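Local structure of GH3 beta-N-acetylglucosaminidase (Paenibacillaceae, 6K5J) at residues A[183-188]-A[248-253]; A[206-211]-A[234-239]; A[244-249]-A[273-278]. The protein probably removes terminal N-acetylglucosamine residues from the non-reducing ends of chitin-derived or related sugars, as a family 3 glycoside hydrolase. All coordinates share one frame; numbering follows the deposited sequence.

Overall arrangement
All three contacts lie in the TIM-barrel-type N-terminal domain, on the same side of the chain's centre. Contact 1 joins the end of strand 178-184 to helix 249-258. Contact 2 falls between these two along the chain. It packs helix 205-210 on the loop after strand 226-229. Contact 3 follows contact 2 and shares Ser248 and Asn249 with contact 1. Its second segment holds helix 273-276, after strand 264-266. The centres of contacts 1 and 2 are about 9 Å apart. Those of contacts 1 and 3 are about 11 Å apart. Those of contacts 2 and 3 are about 17 Å apart. Pro185 packs on Phe234 and Ala244. Hydrogen bonds Glu238-Ser247 and Val237-Asn249 tie contact 2 to contact 3.

Contact 1 (A[183-188]-A[248-253]); sequences HFPGHG and SNVIEG. With NAG (2-acetamido-2-deoxy-beta-D-glucopyranose), chain B.
Phe184 and Pro185 pack on Val250, joining a barrel strand to helix 249-258 of the TIM-barrel domain. Segment 183-188 carries the His-Phe-Pro-Gly-His-Gly motif of family 3 N-acetylglucosaminidases. The close packing is apolar and small, with 110 Å² buried. Val250 CG1 does the touching. It lies 3.8 Å from Phe184 CE1, approaching the ring obliquely, and 3.9 Å from Pro185 CD. CG1 stands anti to the backbone N of Val250 (chi1 179°), which carries it across to the other segment. The Pro185 peptide is cis, and Pro185 CB sits over the centre of the Phe184 ring. The far side of the helical segment is looser. Ser248 is exposed there, and Glu252 forms a salt bridge with Arg328. Just before Phe184, His183 turns to the bound sugar. Its NE2 is hydrogen-bonded to NAG O3 at 2.7 Å, and its ND1 to Asp139 OD2, which fixes the ring's rotation. Replacing His183 by an alanine removes the ring, and would probably leave NAG O3 without this bond partner, the acetamido methyl without its flat support and Asp139 OD2 without its imidazole. That methyl, NAG C8, rides 3.5 Å above one face of the His183 ring, toward the rim.

Contact 2 (A[206-211]-A[234-239]); sequences ERLDRL and FPAVEP
Leu208 of helix 205-210 reaches toward the loop 234-239 and meets Phe234, Ala236 and Val237. Leu208 is the residue of the helix that carries this contact. Its CB leaves the helix in the direction of the loop but stays too far back to touch it. CG lies anti to the carbonyl carbon (chi1 -59°) and only spreads the two methyls. These do the packing. CD1 faces Val237 and Ala236: it comes within 3.8 Å of Val237 CG2 and 4.2 Å of Ala236 CB. CD2 faces Phe234 and lies 4.2 Å from Phe234 CD2, at the edge of the ring and near its plane. Leu208 is therefore forked over the turn.

The loop keeps its shape through its own backbone. Phe234 O accepts from Val237 N at 2.9 Å and from Glu238 N at 2.8 Å. This tight turn sets Phe234, Ala236 and Val237 toward the same leucine.

On the solvent side of the helix, Arg210 and Glu206 form a salt bridge one turn apart. Arg210 NE meets Glu206 OE2 at 3.1 Å on the syn side of the carboxylate, somewhat out of its plane, in a nearly straight bond (171°). Buried Arg207 instead pairs with Asp189 and Glu212.

Beyond the contact, the loop is backed by helix 249-258, where Val237 touches Val250 and Leu254. Phe234 leans on Pro185, next to strand 178-184. Helix 205-210 thus packs through Leu208 on one side of the loop that follows strand 226-229.

Contact 3 (A[244-249]-A[273-278]); sequences ATLSSN and NAISKF
Ile275 and Leu246 meet end to end in the TIM-barrel domain. They join the loop before helix 249-258 to the short helix 273-276, which follows strand 264-266. The contact is buried and apolar, and Ile275 has the most surface covered. Its CD1 makes every close approach. CG1 stands anti to the carbonyl carbon (chi1 -56°), and the bend at chi2 (-62°) sets CD1 against Leu246. CD1 lies 3.8 Å from Leu246 CD1 and 4.0 Å from Leu246 CG. Leu246 is the second main partner. Its leading methyl points into Ile275, and the side chain also touches Gln287 and Ala288 of helix 281-291. Leu246 is therefore held between two helices.

Thr245 adds a smaller patch. Its CB is 4.4 Å from Ile275 CD1, a looser approach. The hydroxyl is used elsewhere: OG1 is hydrogen-bonded to Thr229 OG1 and to His231 ND1. Two partners thus grip this buried oxygen and hold the threonine to the strand 226-229 side. Ile275 also packs on His231, so this residue touches both segments. The side chain of Thr245 is about 9 Å from the bound NAG, so the patch lies near the sugar without touching it.

Past Leu246 the chain turns into helix 249-258. Ser247 caps its start, with OG hydrogen-bonded to Val250 N and to Glu238 OE2.

Contact 1 (A[183-188]-A[248-253])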
ATOM      1  N   HIS A 183      -2.475  -6.043  -7.489  1.00 17.00           N
ATOM      2  CA  HIS A 183      -3.881  -6.405  -7.609  1.00 17.47           C
ATOM      3  C   HIS A 183      -4.060  -7.160  -8.933  1.00 17.81           C
ATOM      4  O   HIS A 183      -4.009  -6.552 -10.011  1.00 18.59           O
ATOM      5  CB  HIS A 183      -4.774  -5.151  -7.604  1.00 15.57           C
ATOM      6  CG  HIS A 183      -4.575  -4.245  -6.420  1.00 14.50           C
ATOM      7  ND1 HIS A 183      -3.524  -3.355  -6.325  1.00 18.08           N
ATOM      8  CD2 HIS A 183      -5.308  -4.082  -5.291  1.00 18.15           C
ATOM      9  CE1 HIS A 183      -3.620  -2.680  -5.191  1.00 18.55           C
ATOM     10  NE2 HIS A 183      -4.692  -3.105  -4.543  1.00 19.24           N
ATOM     11  N   PHE A 184      -4.282  -8.467  -8.845  1.00 17.97           N
ATOM     12  CA  PHE A 184      -4.212  -9.330 -10.022  1.00 18.53           C
ATOM     13  C   PHE A 184      -5.383  -9.057 -10.972  1.00 17.82           C
ATOM     14  O   PHE A 184      -6.524  -8.924 -10.525  1.00 18.62           O
ATOM     15  CB  PHE A 184      -4.218 -10.801  -9.580  1.00 17.29           C
ATOM     16  CG  PHE A 184      -4.123 -11.782 -10.719  1.00 17.77           C
ATOM     17  CD1 PHE A 184      -5.269 -12.263 -11.337  1.00 18.61           C
ATOM     18  CD2 PHE A 184      -2.889 -12.234 -11.160  1.00 18.54           C
ATOM     19  CE1 PHE A 184      -5.188 -13.166 -12.396  1.00 19.61           C
ATOM     20  CE2 PHE A 184      -2.789 -13.148 -12.211  1.00 21.17           C
ATOM     21  CZ  PHE A 184      -3.941 -13.610 -12.835  1.00 17.78           C
ATOM     22  N   PRO A 185      -5.146  -9.043 -12.301  1.00 17.92           N
ATOM     23  CA  PRO A 185      -3.875  -9.337 -12.979  1.00 17.98           C
ATOM     24  C   PRO A 185      -2.963  -8.130 -13.220  1.00 20.85           C
ATOM     25  O   PRO A 185      -2.043  -8.236 -14.025  1.00 22.23           O
ATOM     26  CB  PRO A 185      -4.331  -9.927 -14.324  1.00 18.52           C
ATOM     27  CG  PRO A 185      -5.620  -9.212 -14.610  1.00 20.51           C
ATOM     28  CD  PRO A 185      -6.277  -9.011 -13.248  1.00 20.04           C
ATOM     29  N   GLY A 186      -3.200  -7.004 -12.548  1.00 19.81           N
ATOM     30  CA  GLY A 186      -2.277  -5.891 -12.681  1.00 17.14           C
ATOM     31  C   GLY A 186      -2.976  -4.563 -12.880  1.00 18.79           C
ATOM     32  O   GLY A 186      -3.600  -4.338 -13.915  1.00 20.62           O
ATOM     33  N   HIS A 187      -2.849  -3.674 -11.897  1.00 17.31           N
ATOM     34  CA  HIS A 187      -3.533  -2.388 -11.843  1.00 20.75           C
ATOM     35  C   HIS A 187      -2.646  -1.227 -12.288  1.00 18.16           C
ATOM     36  O   HIS A 187      -3.090  -0.077 -12.239  1.00 20.70           O
ATOM     37  CB  HIS A 187      -4.033  -2.152 -10.401  1.00 18.98           C
ATOM     38  CG  HIS A 187      -5.290  -1.336 -10.286  1.00 21.07           C
ATOM     39  ND1 HIS A 187      -5.463  -0.117 -10.917  1.00 18.20           N
ATOM     40  CD2 HIS A 187      -6.416  -1.539  -9.551  1.00 18.18           C
ATOM     41  CE1 HIS A 187      -6.650   0.375 -10.604  1.00 20.79           C
ATOM     42  NE2 HIS A 187      -7.251  -0.467  -9.780  1.00 18.03           N
ATOM     43  N   GLY A 188      -1.414  -1.492 -12.735  1.00 17.95           N
ATOM     44  CA  GLY A 188      -0.440  -0.424 -12.931  1.00 18.34           C
ATOM     45  C   GLY A 188      -0.694   0.469 -14.133  1.00 19.87           C
ATOM     46  O   GLY A 188      -0.214   1.610 -14.159  1.00 21.45           O
ATOM     47  N   SER A 248     -14.918 -15.252 -14.041  1.00 25.42           N
ATOM     48  CA  SER A 248     -14.359 -16.601 -14.028  1.00 24.31           C
ATOM     49  C   SER A 248     -13.235 -16.740 -15.048  1.00 23.50           C
ATOM     50  O   SER A 248     -12.297 -17.509 -14.824  1.00 23.88           O
ATOM     51  CB  SER A 248     -15.461 -17.645 -14.259  1.00 26.89           C
ATOM     52  OG  SER A 248     -16.181 -17.374 -15.445  1.00 34.09           O
ATOM     53  N   ASN A 249     -13.285 -15.979 -16.149  1.00 24.35           N
ATOM     54  CA  ASN A 249     -12.187 -16.010 -17.119  1.00 24.33           C
ATOM     55  C   ASN A 249     -10.865 -15.593 -16.489  1.00 23.69           C
ATOM     56  O   ASN A 249      -9.820 -16.201 -16.757  1.00 22.38           O
ATOM     57  CB  ASN A 249     -12.495 -15.107 -18.310  1.00 23.78           C
ATOM     58  CG  ASN A 249     -13.345 -15.799 -19.353  1.00 30.43           C
ATOM     59  OD1 ASN A 249     -14.004 -16.793 -19.062  1.00 27.61           O
ATOM     60  ND2 ASN A 249     -13.344 -15.269 -20.566  1.00 30.54           N
ATOM     61  N   VAL A 250     -10.886 -14.551 -15.655  1.00 22.71           N
ATOM     62  CA  VAL A 250      -9.646 -14.076 -15.045  1.00 22.78           C
ATOM     63  C   VAL A 250      -9.218 -14.982 -13.897  1.00 22.16           C
ATOM     64  O   VAL A 250      -8.031 -15.300 -13.758  1.00 23.03           O
ATOM     65  CB  VAL A 250      -9.794 -12.612 -14.577  1.00 21.68           C
ATOM     66  CG1 VAL A 250      -8.498 -12.133 -13.911  1.00 24.04           C
ATOM     67  CG2 VAL A 250     -10.158 -11.702 -15.743  1.00 21.82           C
ATOM     68  N   ILE A 251     -10.152 -15.402 -13.045  1.00 23.91           N
ATOM     69  CA  ILE A 251      -9.757 -16.119 -11.836  1.00 21.82           C
ATOM     70  C   ILE A 251      -9.661 -17.619 -12.108  1.00 25.45           C
ATOM     71  O   ILE A 251      -8.569 -18.196 -12.051  1.00 24.53           O
ATOM     72  CB  ILE A 251     -10.707 -15.819 -10.663  1.00 20.98           C
ATOM     73  CG1 ILE A 251     -10.683 -14.320 -10.332  1.00 21.15           C
ATOM     74  CG2 ILE A 251     -10.290 -16.607  -9.446  1.00 21.99           C
ATOM     75  CD1 ILE A 251     -11.591 -13.926  -9.181  1.00 23.52           C
ATOM     76  N   GLU A 252     -10.793 -18.278 -12.388  1.00 24.58           N
ATOM     77  CA  GLU A 252     -10.725 -19.716 -12.646  1.00 22.14           C
ATOM     78  C   GLU A 252      -9.899 -20.009 -13.887  1.00 23.23           C
ATOM     79  O   GLU A 252      -9.108 -20.957 -13.907  1.00 26.12           O
ATOM     80  CB  GLU A 252     -12.125 -20.320 -12.808  1.00 21.67           C
ATOM     81  CG  GLU A 252     -12.905 -20.520 -11.517  1.00 27.96           C
ATOM     82  CD  GLU A 252     -12.259 -21.484 -10.525  1.00 32.42           C
ATOM     83  OE1 GLU A 252     -11.308 -22.210 -10.893  1.00 32.74           O
ATOM     84  OE2 GLU A 252     -12.723 -21.518  -9.357  1.00 33.35           O
ATOM     85  N   GLY A 253     -10.080 -19.218 -14.935  1.00 22.52           N
ATOM     86  CA  GLY A 253      -9.407 -19.483 -16.190  1.00 24.42           C
ATOM     87  C   GLY A 253      -7.930 -19.163 -16.153  1.00 26.54           C
ATOM     88  O   GLY A 253      -7.087 -20.046 -16.319  1.00 26.07           O
TER
HETATM   89  C1  NAG B 601      -8.685  -1.344  -1.541  1.00 22.67           C
HETATM   90  C2  NAG B 601      -7.237  -1.293  -2.093  1.00 21.34           C
HETATM   91  C3  NAG B 601      -6.415  -2.506  -1.620  1.00 20.23           C
HETATM   92  C4  NAG B 601      -6.559  -2.727  -0.121  1.00 19.76           C
HETATM   93  C5  NAG B 601      -8.035  -2.833   0.227  1.00 22.04           C
HETATM   94  C6  NAG B 601      -8.303  -3.053   1.699  1.00 21.53           C
HETATM   95  C7  NAG B 601      -6.565  -0.374  -4.285  1.00 21.16           C
HETATM   96  C8  NAG B 601      -6.717  -0.506  -5.776  1.00 18.32           C
HETATM   97  N2  NAG B 601      -7.266  -1.243  -3.549  1.00 18.72           N
HETATM   98  O1  NAG B 601      -9.268  -0.102  -1.752  1.00 27.90           O
HETATM   99  O3  NAG B 601      -5.040  -2.316  -1.942  1.00 18.61           O
HETATM  100  O4  NAG B 601      -5.888  -3.919   0.269  1.00 18.22           O
HETATM  101  O5  NAG B 601      -8.666  -1.599  -0.131  1.00 20.51           O
HETATM  102  O6  NAG B 601      -7.998  -1.892   2.462  1.00 21.88           O
HETATM  103  O7  NAG B 601      -5.825   0.465  -3.775  1.00 20.36           O

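Contact 2 (A[206-211]-A[234-239])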
ATOM      1  N   GLU A 206      -0.874 -10.436 -25.562  1.00 21.81           N
ATOM      2  CA  GLU A 206       0.588 -10.431 -25.625  1.00 27.01           C
ATOM      3  C   GLU A 206       1.174  -9.407 -24.662  1.00 26.87           C
ATOM      4  O   GLU A 206       2.234  -9.632 -24.070  1.00 22.96           O
ATOM      5  CB  GLU A 206       1.086 -10.155 -27.049  1.00 27.21           C
ATOM      6  CG  GLU A 206       0.777  -8.770 -27.633  1.00 29.15           C
ATOM      7  CD  GLU A 206       1.756  -7.659 -27.196  1.00 43.43           C
ATOM      8  OE1 GLU A 206       1.332  -6.477 -27.175  1.00 41.48           O
ATOM      9  OE2 GLU A 206       2.931  -7.958 -26.861  1.00 39.99           O
ATOM     10  N   ARG A 207       0.506  -8.270 -24.504  1.00 25.32           N
ATOM     11  CA  ARG A 207       1.037  -7.255 -23.613  1.00 26.14           C
ATOM     12  C   ARG A 207       0.848  -7.669 -22.158  1.00 24.82           C
ATOM     13  O   ARG A 207       1.766  -7.521 -21.344  1.00 23.22           O
ATOM     14  CB  ARG A 207       0.380  -5.911 -23.933  1.00 29.16           C
ATOM     15  CG  ARG A 207       0.123  -5.033 -22.746  1.00 35.48           C
ATOM     16  CD  ARG A 207       1.378  -4.436 -22.132  1.00 28.26           C
ATOM     17  NE  ARG A 207       0.922  -3.701 -20.964  1.00 30.65           N
ATOM     18  CZ  ARG A 207       0.571  -2.423 -20.990  1.00 28.47           C
ATOM     19  NH1 ARG A 207       0.694  -1.719 -22.112  1.00 24.66           N
ATOM     20  NH2 ARG A 207       0.126  -1.845 -19.885  1.00 28.80           N
ATOM     21  N   LEU A 208      -0.322  -8.237 -21.824  1.00 21.84           N
ATOM     22  CA  LEU A 208      -0.544  -8.711 -20.462  1.00 21.56           C
ATOM     23  C   LEU A 208       0.448  -9.809 -20.095  1.00 21.68           C
ATOM     24  O   LEU A 208       0.935  -9.857 -18.961  1.00 18.81           O
ATOM     25  CB  LEU A 208      -1.986  -9.212 -20.297  1.00 20.97           C
ATOM     26  CG  LEU A 208      -3.112  -8.206 -20.572  1.00 23.05           C
ATOM     27  CD1 LEU A 208      -4.492  -8.841 -20.382  1.00 21.10           C
ATOM     28  CD2 LEU A 208      -2.959  -6.959 -19.685  1.00 22.89           C
ATOM     29  N   ASP A 209       0.762 -10.700 -21.045  1.00 20.54           N
ATOM     30  CA  ASP A 209       1.688 -11.795 -20.759  1.00 20.13           C
ATOM     31  C   ASP A 209       3.095 -11.284 -20.472  1.00 21.53           C
ATOM     32  O   ASP A 209       3.804 -11.843 -19.627  1.00 22.23           O
ATOM     33  CB  ASP A 209       1.744 -12.777 -21.934  1.00 22.39           C
ATOM     34  CG  ASP A 209       0.502 -13.629 -22.048  1.00 27.54           C
ATOM     35  OD1 ASP A 209      -0.256 -13.726 -21.067  1.00 26.11           O
ATOM     36  OD2 ASP A 209       0.285 -14.203 -23.134  1.00 25.08           O
ATOM     37  N   ARG A 210       3.529 -10.246 -21.174  1.00 20.84           N
ATOM     38  CA  ARG A 210       4.903  -9.795 -21.008  1.00 24.64           C
ATOM     39  C   ARG A 210       5.058  -8.738 -19.925  1.00 24.17           C
ATOM     40  O   ARG A 210       6.176  -8.519 -19.446  1.00 23.43           O
ATOM     41  CB  ARG A 210       5.450  -9.245 -22.322  1.00 22.44           C
ATOM     42  CG  ARG A 210       4.942  -7.883 -22.690  1.00 26.84           C
ATOM     43  CD  ARG A 210       5.649  -7.358 -23.941  1.00 28.30           C
ATOM     44  NE  ARG A 210       4.731  -6.568 -24.748  1.00 31.66           N
ATOM     45  CZ  ARG A 210       4.505  -5.273 -24.568  1.00 37.91           C
ATOM     46  NH1 ARG A 210       5.152  -4.605 -23.616  1.00 34.52           N
ATOM     47  NH2 ARG A 210       3.634  -4.646 -25.345  1.00 38.24           N
ATOM     48  N   LEU A 211       3.974  -8.082 -19.532  1.00 21.88           N
ATOM     49  CA  LEU A 211       4.085  -7.019 -18.541  1.00 20.24           C
ATOM     50  C   LEU A 211       3.281  -7.372 -17.291  1.00 19.41           C
ATOM     51  O   LEU A 211       3.836  -7.946 -16.348  1.00 21.48           O
ATOM     52  CB  LEU A 211       3.636  -5.685 -19.144  1.00 19.13           C
ATOM     53  CG  LEU A 211       4.048  -4.485 -18.272  1.00 22.41           C
ATOM     54  CD1 LEU A 211       5.563  -4.376 -18.211  1.00 20.76           C
ATOM     55  CD2 LEU A 211       3.426  -3.184 -18.768  1.00 23.67           C
ATOM     56  N   PHE A 234     -10.570  -6.323 -18.060  1.00 20.85           N
ATOM     57  CA  PHE A 234      -9.517  -6.767 -18.977  1.00 25.31           C
ATOM     58  C   PHE A 234     -10.189  -7.446 -20.168  1.00 26.82           C
ATOM     59  O   PHE A 234     -10.315  -8.676 -20.206  1.00 24.82           O
ATOM     60  CB  PHE A 234      -8.532  -7.715 -18.283  1.00 24.26           C
ATOM     61  CG  PHE A 234      -7.731  -7.062 -17.176  1.00 22.22           C
ATOM     62  CD1 PHE A 234      -8.268  -6.937 -15.901  1.00 23.00           C
ATOM     63  CD2 PHE A 234      -6.459  -6.570 -17.418  1.00 21.69           C
ATOM     64  CE1 PHE A 234      -7.548  -6.326 -14.881  1.00 20.66           C
ATOM     65  CE2 PHE A 234      -5.732  -5.957 -16.412  1.00 21.07           C
ATOM     66  CZ  PHE A 234      -6.275  -5.837 -15.137  1.00 21.52           C
ATOM     67  N   PRO A 235     -10.631  -6.671 -21.161  1.00 28.40           N
ATOM     68  CA  PRO A 235     -11.357  -7.269 -22.300  1.00 26.66           C
ATOM     69  C   PRO A 235     -10.582  -8.331 -23.066  1.00 29.66           C
ATOM     70  O   PRO A 235     -11.216  -9.160 -23.727  1.00 29.48           O
ATOM     71  CB  PRO A 235     -11.671  -6.063 -23.199  1.00 27.55           C
ATOM     72  CG  PRO A 235     -10.793  -4.941 -22.690  1.00 27.74           C
ATOM     73  CD  PRO A 235     -10.607  -5.201 -21.232  1.00 23.87           C
ATOM     74  N   ALA A 236      -9.244  -8.335 -23.028  1.00 26.19           N
ATOM     75  CA  ALA A 236      -8.509  -9.401 -23.709  1.00 28.07           C
ATOM     76  C   ALA A 236      -8.692 -10.750 -23.027  1.00 31.44           C
ATOM     77  O   ALA A 236      -8.449 -11.789 -23.654  1.00 32.38           O
ATOM     78  CB  ALA A 236      -7.015  -9.072 -23.788  1.00 25.96           C
ATOM     79  N   VAL A 237      -9.095 -10.751 -21.759  1.00 26.91           N
ATOM     80  CA  VAL A 237      -9.326 -11.970 -21.003  1.00 26.50           C
ATOM     81  C   VAL A 237     -10.812 -12.233 -20.810  1.00 30.60           C
ATOM     82  O   VAL A 237     -11.266 -13.370 -20.953  1.00 28.58           O
ATOM     83  CB  VAL A 237      -8.598 -11.921 -19.640  1.00 26.29           C
ATOM     84  CG1 VAL A 237      -8.741 -13.261 -18.912  1.00 25.27           C
ATOM     85  CG2 VAL A 237      -7.138 -11.579 -19.830  1.00 27.87           C
ATOM     86  N   GLU A 238     -11.578 -11.196 -20.491  1.00 29.89           N
ATOM     87  CA  GLU A 238     -12.993 -11.322 -20.152  1.00 27.35           C
ATOM     88  C   GLU A 238     -13.820 -10.490 -21.121  1.00 31.31           C
ATOM     89  O   GLU A 238     -13.775  -9.246 -21.064  1.00 30.56           O
ATOM     90  CB  GLU A 238     -13.241 -10.877 -18.713  1.00 26.84           C
ATOM     91  CG  GLU A 238     -14.701 -10.822 -18.301  1.00 28.74           C
ATOM     92  CD  GLU A 238     -15.419 -12.147 -18.525  1.00 33.96           C
ATOM     93  OE1 GLU A 238     -16.283 -12.209 -19.426  1.00 39.71           O
ATOM     94  OE2 GLU A 238     -15.117 -13.126 -17.802  1.00 31.08           O
ATOM     95  N   PRO A 239     -14.569 -11.120 -22.027  1.00 34.52           N
ATOM     96  CA  PRO A 239     -15.394 -10.342 -22.968  1.00 35.11           C
ATOM     97  C   PRO A 239     -16.561  -9.634 -22.310  1.00 35.96           C
ATOM     98  O   PRO A 239     -16.983  -8.585 -22.809  1.00 38.80           O
ATOM     99  CB  PRO A 239     -15.883 -11.398 -23.971  1.00 36.48           C
ATOM    100  CG  PRO A 239     -14.974 -12.575 -23.782  1.00 43.18           C
ATOM    101  CD  PRO A 239     -14.576 -12.558 -22.337  1.00 35.51           C
TER

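Contact 3 (A[244-249]-A[273-278])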
ATOM      1  N   ALA A 244     -12.070  -8.121 -13.051  1.00 25.33           N
ATOM      2  CA  ALA A 244     -11.351  -9.357 -12.751  1.00 23.04           C
ATOM      3  C   ALA A 244     -11.898 -10.033 -11.499  1.00 23.60           C
ATOM      4  O   ALA A 244     -12.006 -11.260 -11.446  1.00 23.57           O
ATOM      5  CB  ALA A 244      -9.857  -9.069 -12.585  1.00 21.05           C
ATOM      6  N   THR A 245     -12.259  -9.239 -10.484  1.00 19.72           N
ATOM      7  CA  THR A 245     -12.812  -9.771  -9.242  1.00 22.16           C
ATOM      8  C   THR A 245     -14.032 -10.653  -9.473  1.00 24.03           C
ATOM      9  O   THR A 245     -14.260 -11.603  -8.718  1.00 22.22           O
ATOM     10  CB  THR A 245     -13.193  -8.610  -8.319  1.00 23.49           C
ATOM     11  OG1 THR A 245     -12.030  -7.817  -8.070  1.00 22.78           O
ATOM     12  CG2 THR A 245     -13.760  -9.113  -6.988  1.00 20.16           C
ATOM     13  N   LEU A 246     -14.836 -10.348 -10.490  1.00 21.48           N
ATOM     14  CA  LEU A 246     -16.080 -11.058 -10.756  1.00 23.56           C
ATOM     15  C   LEU A 246     -16.026 -11.914 -12.019  1.00 25.47           C
ATOM     16  O   LEU A 246     -17.074 -12.356 -12.499  1.00 22.61           O
ATOM     17  CB  LEU A 246     -17.239 -10.055 -10.856  1.00 22.09           C
ATOM     18  CG  LEU A 246     -17.358  -9.080  -9.682  1.00 24.51           C
ATOM     19  CD1 LEU A 246     -18.604  -8.202  -9.805  1.00 25.01           C
ATOM     20  CD2 LEU A 246     -17.362  -9.823  -8.341  1.00 21.99           C
ATOM     21  N   SER A 247     -14.840 -12.171 -12.561  1.00 23.71           N
ATOM     22  CA  SER A 247     -14.688 -12.832 -13.854  1.00 21.63           C
ATOM     23  C   SER A 247     -14.125 -14.235 -13.682  1.00 24.58           C
ATOM     24  O   SER A 247     -12.973 -14.399 -13.255  1.00 22.12           O
ATOM     25  CB  SER A 247     -13.763 -12.024 -14.760  1.00 23.23           C
ATOM     26  OG  SER A 247     -13.327 -12.817 -15.844  1.00 23.36           O
ATOM     27  N   SER A 248     -14.918 -15.252 -14.041  1.00 25.42           N
ATOM     28  CA  SER A 248     -14.359 -16.601 -14.028  1.00 24.31           C
ATOM     29  C   SER A 248     -13.235 -16.740 -15.048  1.00 23.50           C
ATOM     30  O   SER A 248     -12.297 -17.509 -14.824  1.00 23.88           O
ATOM     31  CB  SER A 248     -15.461 -17.645 -14.259  1.00 26.89           C
ATOM     32  OG  SER A 248     -16.181 -17.374 -15.445  1.00 34.09           O
ATOM     33  N   ASN A 249     -13.285 -15.979 -16.149  1.00 24.35           N
ATOM     34  CA  ASN A 249     -12.187 -16.010 -17.119  1.00 24.33           C
ATOM     35  C   ASN A 249     -10.865 -15.593 -16.489  1.00 23.69           C
ATOM     36  O   ASN A 249      -9.820 -16.201 -16.757  1.00 22.38           O
ATOM     37  CB  ASN A 249     -12.495 -15.107 -18.310  1.00 23.78           C
ATOM     38  CG  ASN A 249     -13.345 -15.799 -19.353  1.00 30.43           C
ATOM     39  OD1 ASN A 249     -14.004 -16.793 -19.062  1.00 27.61           O
ATOM     40  ND2 ASN A 249     -13.344 -15.269 -20.566  1.00 30.54           N
ATOM     41  N   ASN A 273     -16.371   1.496  -5.276  1.00 29.41           N
ATOM     42  CA  ASN A 273     -17.379   1.832  -6.282  1.00 30.77           C
ATOM     43  C   ASN A 273     -17.394   0.837  -7.435  1.00 30.81           C
ATOM     44  O   ASN A 273     -18.459   0.522  -7.974  1.00 31.78           O
ATOM     45  CB  ASN A 273     -17.138   3.238  -6.841  1.00 29.56           C
ATOM     46  CG  ASN A 273     -17.785   4.324  -6.004  1.00 41.05           C
ATOM     47  OD1 ASN A 273     -18.154   4.098  -4.858  1.00 35.98           O
ATOM     48  ND2 ASN A 273     -17.922   5.520  -6.583  1.00 38.89           N
ATOM     49  N   ALA A 274     -16.220   0.346  -7.841  1.00 28.67           N
ATOM     50  CA  ALA A 274     -16.175  -0.558  -8.985  1.00 32.05           C
ATOM     51  C   ALA A 274     -17.081  -1.771  -8.789  1.00 32.17           C
ATOM     52  O   ALA A 274     -17.601  -2.315  -9.770  1.00 32.17           O
ATOM     53  CB  ALA A 274     -14.737  -0.997  -9.252  1.00 30.74           C
ATOM     54  N   ILE A 275     -17.299  -2.192  -7.545  1.00 30.08           N
ATOM     55  CA  ILE A 275     -18.212  -3.289  -7.233  1.00 28.49           C
ATOM     56  C   ILE A 275     -19.539  -2.782  -6.683  1.00 31.49           C
ATOM     57  O   ILE A 275     -20.602  -3.150  -7.182  1.00 33.80           O
ATOM     58  CB  ILE A 275     -17.563  -4.286  -6.247  1.00 28.67           C
ATOM     59  CG1 ILE A 275     -16.228  -4.826  -6.784  1.00 23.80           C
ATOM     60  CG2 ILE A 275     -18.525  -5.441  -5.977  1.00 26.17           C
ATOM     61  CD1 ILE A 275     -16.351  -5.601  -8.084  1.00 27.73           C
ATOM     62  N   SER A 276     -19.498  -1.964  -5.625  1.00 33.02           N
ATOM     63  CA  SER A 276     -20.719  -1.643  -4.892  1.00 33.65           C
ATOM     64  C   SER A 276     -21.692  -0.829  -5.731  1.00 30.73           C
ATOM     65  O   SER A 276     -22.905  -0.972  -5.565  1.00 33.79           O
ATOM     66  CB  SER A 276     -20.398  -0.888  -3.600  1.00 30.82           C
ATOM     67  OG  SER A 276     -19.651   0.283  -3.880  1.00 35.83           O
ATOM     68  N   LYS A 277     -21.193   0.018  -6.628  1.00 33.93           N
ATOM     69  CA  LYS A 277     -22.073   0.866  -7.422  1.00 37.06           C
ATOM     70  C   LYS A 277     -22.568   0.181  -8.684  1.00 40.66           C
ATOM     71  O   LYS A 277     -23.676   0.474  -9.146  1.00 41.44           O
ATOM     72  CB  LYS A 277     -21.360   2.171  -7.795  1.00 39.29           C
ATOM     73  CG  LYS A 277     -22.232   3.172  -8.547  1.00 49.79           C
ATOM     74  CD  LYS A 277     -21.427   3.988  -9.550  1.00 46.76           C
ATOM     75  CE  LYS A 277     -21.445   5.469  -9.198  1.00 55.32           C
ATOM     76  NZ  LYS A 277     -20.679   6.294 -10.181  1.00 58.12           N
ATOM     77  N   PHE A 278     -21.781  -0.727  -9.254  1.00 35.91           N
ATOM     78  CA  PHE A 278     -22.175  -1.386 -10.489  1.00 34.42           C
ATOM     79  C   PHE A 278     -22.767  -2.772 -10.274  1.00 37.46           C
ATOM     80  O   PHE A 278     -23.517  -3.242 -11.137  1.00 37.38           O
ATOM     81  CB  PHE A 278     -20.973  -1.502 -11.441  1.00 40.51           C
ATOM     82  CG  PHE A 278     -20.390  -0.177 -11.864  1.00 42.19           C
ATOM     83  CD1 PHE A 278     -19.413   0.446 -11.101  1.00 41.24           C
ATOM     84  CD2 PHE A 278     -20.815   0.440 -13.031  1.00 49.75           C
ATOM     85  CE1 PHE A 278     -18.873   1.666 -11.490  1.00 41.61           C
ATOM     86  CE2 PHE A 278     -20.280   1.655 -13.427  1.00 48.47           C
ATOM     87  CZ  PHE A 278     -19.309   2.271 -12.654  1.00 44.82           C
TER